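Long-range contact in endo-xylogalacturonan hydrolase A (Aspergillus tubingensis, PDB 4C2L), which hydrolyses xylogalacturonan, the xylose-substituted galacturonan backbone found in the hairy regions of pectin, as a secreted family 28 glycoside hydrolase: residues Y198-V204 with Y221-I227. Coordinates in Å, arbitrary orientation, origin at the centre of the assembly. Residue numbers count along the deposited sequence, not the author numbering.
Sequences YVTITEV and YVTVDTI. With NAG (2-acetamido-2-deoxy-beta-D-glucopyranose), chain B.
Strands 199-202 and 222-225 run parallel (axes 4.7 Å apart, 7°), residue i facing i+23: successive rungs of a right-handed parallel beta-helix, the GH28 fold. Positive phi (57° to 76°) at Tyr-198, Glu-203, Tyr-221 and Thr-226 bends both chains at matching corners; between them phi is -98° to -147° and psi 109° to 139°. Hydrogen bonds alternate in direction, Val-199 N donating to Tyr-221 O (3.2 Å), Thr-223 N to Val-199 O (2.9 Å), Ile-201 N to Thr-223 O (2.8 Å) and Asp-225 N to Ile-201 O (2.9 Å). At the second corner Asp-225 O accepts twice, from Thr-202 OG1 (2.8 Å, chi1 t) and Glu-203 N (3.3 Å); Thr-226 O receives weak hydrogen bonds from Glu-203 N (2.9 Å) and Val-204 N (3.3 Å). Thr-226 OG1 donates to Asp-225 OD1 (2.8 Å). The Tyr-198 and Tyr-221 rings (both m) lie nearly parallel (9°) but slid apart, centroids 5.2 Å; NAG C5 approaches Tyr-221 CD1 (3.7 Å). Val-199, Ile-201, Val-204, Val-222, Val-224 and Ile-227 point inward; Thr-200, Thr-202, Thr-223 and Asp-225 line the other face. Thr-200 and Thr-202 backbone hydrogen bonds reach strand 168-176, strand 246-259 flanks Val-222, and strands 191-196 and 213-215 pack inside.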
loop_
_atom_site.group_PDB
_atom_site.type_symbol
_atom_site.label_atom_id
_atom_site.label_comp_id
_atom_site.label_asym_id
_atom_site.label_seq_id
_atom_site.Cartn_x
_atom_site.Cartn_y
_atom_site.Cartn_z
ATOM N N TYR A 198 -5.841 9.339 10.836
ATOM C CA TYR A 198 -5.424 10.571 10.172
ATOM C C TYR A 198 -4.131 10.366 9.391
ATOM O O TYR A 198 -3.123 11.061 9.593
ATOM C CB TYR A 198 -5.336 11.747 11.160
ATOM C CG TYR A 198 -6.565 11.842 12.041
ATOM C CD1 TYR A 198 -7.806 12.215 11.510
ATOM C CD2 TYR A 198 -6.487 11.550 13.397
ATOM C CE1 TYR A 198 -8.936 12.282 12.320
ATOM C CE2 TYR A 198 -7.605 11.628 14.218
ATOM C CZ TYR A 198 -8.821 11.987 13.674
ATOM O OH TYR A 198 -9.928 12.043 14.509
ATOM N N VAL A 199 -4.175 9.385 8.502
ATOM C CA VAL A 199 -3.106 9.160 7.540
ATOM C C VAL A 199 -3.535 9.803 6.224
ATOM O O VAL A 199 -4.675 9.623 5.775
ATOM C CB VAL A 199 -2.834 7.650 7.341
ATOM C CG1 VAL A 199 -1.838 7.415 6.212
ATOM C CG2 VAL A 199 -2.310 7.029 8.638
ATOM N N THR A 200 -2.625 10.557 5.617
ATOM C CA THR A 200 -2.874 11.160 4.310
ATOM C C THR A 200 -1.778 10.745 3.334
ATOM O O THR A 200 -0.586 10.759 3.673
ATOM C CB THR A 200 -2.944 12.696 4.398
ATOM O OG1 THR A 200 -4.038 13.074 5.246
ATOM C CG2 THR A 200 -3.166 13.319 3.005
ATOM N N ILE A 201 -2.196 10.376 2.132
ATOM C CA ILE A 201 -1.277 10.009 1.064
ATOM C C ILE A 201 -1.666 10.895 -0.103
ATOM O O ILE A 201 -2.804 10.835 -0.562
ATOM C CB ILE A 201 -1.444 8.526 0.661
ATOM C CG1 ILE A 201 -1.078 7.619 1.832
ATOM C CG2 ILE A 201 -0.568 8.193 -0.554
ATOM C CD1 ILE A 201 -1.604 6.206 1.696
ATOM N N THR A 202 -0.737 11.723 -0.574
ATOM C CA THR A 202 -1.113 12.679 -1.616
ATOM C C THR A 202 0.016 12.956 -2.579
ATOM O O THR A 202 1.182 13.083 -2.165
ATOM C CB THR A 202 -1.675 13.990 -1.004
ATOM O OG1 THR A 202 -2.113 14.855 -2.062
ATOM C CG2 THR A 202 -0.612 14.712 -0.155
ATOM N N GLU A 203 -0.343 13.043 -3.855
ATOM C CA GLU A 203 0.599 13.342 -4.945
ATOM C C GLU A 203 1.729 12.318 -4.967
ATOM O O GLU A 203 2.912 12.633 -4.798
ATOM C CB GLU A 203 1.114 14.779 -4.853
ATOM C CG GLU A 203 -0.017 15.801 -4.971
ATOM C CD GLU A 203 -0.627 15.905 -6.365
ATOM O OE1 GLU A 203 0.023 15.516 -7.360
ATOM O OE2 GLU A 203 -1.781 16.414 -6.471
ATOM N N VAL A 204 1.337 11.065 -5.126
ATOM C CA VAL A 204 2.316 9.979 -5.181
ATOM C C VAL A 204 2.172 9.199 -6.483
ATOM O O VAL A 204 1.073 9.122 -7.058
ATOM C CB VAL A 204 2.236 9.030 -3.944
ATOM C CG1 VAL A 204 2.356 9.816 -2.652
ATOM C CG2 VAL A 204 0.965 8.210 -3.952
ATOM N N TYR A 221 -9.900 6.965 9.201
ATOM C CA TYR A 221 -9.610 8.337 8.760
ATOM C C TYR A 221 -8.345 8.384 7.900
ATOM O O TYR A 221 -7.325 8.979 8.287
ATOM C CB TYR A 221 -9.526 9.306 9.939
ATOM C CG TYR A 221 -10.838 9.447 10.675
ATOM C CD1 TYR A 221 -11.945 10.020 10.053
ATOM C CD2 TYR A 221 -10.967 9.013 11.993
ATOM C CE1 TYR A 221 -13.160 10.143 10.720
ATOM C CE2 TYR A 221 -12.179 9.143 12.676
ATOM C CZ TYR A 221 -13.263 9.708 12.027
ATOM O OH TYR A 221 -14.463 9.834 12.693
ATOM N N VAL A 222 -8.432 7.763 6.734
ATOM C CA VAL A 222 -7.350 7.803 5.743
ATOM C C VAL A 222 -7.850 8.564 4.531
ATOM O O VAL A 222 -8.963 8.312 4.038
ATOM C CB VAL A 222 -6.883 6.393 5.308
ATOM C CG1 VAL A 222 -5.663 6.481 4.375
ATOM C CG2 VAL A 222 -6.553 5.547 6.539
ATOM N N THR A 223 -7.032 9.496 4.067
ATOM C CA THR A 223 -7.313 10.219 2.835
ATOM C C THR A 223 -6.207 9.929 1.854
ATOM O O THR A 223 -5.022 10.039 2.192
ATOM C CB THR A 223 -7.367 11.732 3.098
ATOM O OG1 THR A 223 -8.451 12.010 3.989
ATOM C CG2 THR A 223 -7.584 12.510 1.803
ATOM N N VAL A 224 -6.593 9.557 0.638
ATOM C CA VAL A 224 -5.649 9.414 -0.434
ATOM C C VAL A 224 -6.159 10.383 -1.511
ATOM O O VAL A 224 -7.282 10.241 -1.993
ATOM C CB VAL A 224 -5.630 7.971 -1.010
ATOM C CG1 VAL A 224 -4.617 7.860 -2.154
ATOM C CG2 VAL A 224 -5.315 6.936 0.074
ATOM N N ASP A 225 -5.325 11.345 -1.884
ATOM C CA ASP A 225 -5.737 12.384 -2.854
ATOM C C ASP A 225 -4.671 12.554 -3.928
ATOM O O ASP A 225 -3.609 13.095 -3.642
ATOM C CB ASP A 225 -5.940 13.697 -2.097
ATOM C CG ASP A 225 -6.481 14.820 -2.973
ATOM O OD1 ASP A 225 -6.321 14.786 -4.218
ATOM O OD2 ASP A 225 -7.082 15.750 -2.391
ATOM N N THR A 226 -4.978 12.109 -5.144
ATOM C CA THR A 226 -4.096 12.210 -6.318
ATOM C C THR A 226 -2.966 11.189 -6.261
ATOM O O THR A 226 -1.926 11.393 -5.622
ATOM C CB THR A 226 -3.556 13.638 -6.563
ATOM O OG1 THR A 226 -4.627 14.575 -6.425
ATOM C CG2 THR A 226 -2.937 13.750 -7.972
ATOM N N ILE A 227 -3.197 10.081 -6.937
ATOM C CA ILE A 227 -2.254 8.991 -6.928
ATOM C C ILE A 227 -2.279 8.337 -8.293
ATOM O O ILE A 227 -3.340 8.231 -8.937
ATOM C CB ILE A 227 -2.565 7.997 -5.774
ATOM C CG1 ILE A 227 -1.529 6.875 -5.727
ATOM C CG2 ILE A 227 -3.978 7.412 -5.904
ATOM C CD1 ILE A 227 -1.497 6.166 -4.380
HETATM C C1 NAG B . -12.914 13.172 7.420
HETATM C C2 NAG B . -12.185 14.335 6.731
HETATM C C3 NAG B . -11.034 14.930 7.541
HETATM C C4 NAG B . -11.283 14.977 9.046
HETATM C C5 NAG B . -11.972 13.696 9.534
HETATM C C6 NAG B . -12.346 13.798 11.005
HETATM C C7 NAG B . -12.232 14.244 4.308
HETATM C C8 NAG B . -11.575 13.750 3.049
HETATM N N2 NAG B . -11.641 13.913 5.452
HETATM O O3 NAG B . -10.863 16.248 7.086
HETATM O O4 NAG B . -10.051 15.182 9.714
HETATM O O5 NAG B . -13.154 13.461 8.785
HETATM O O6 NAG B . -13.292 14.834 11.136
HETATM O O7 NAG B . -13.265 14.904 4.267
#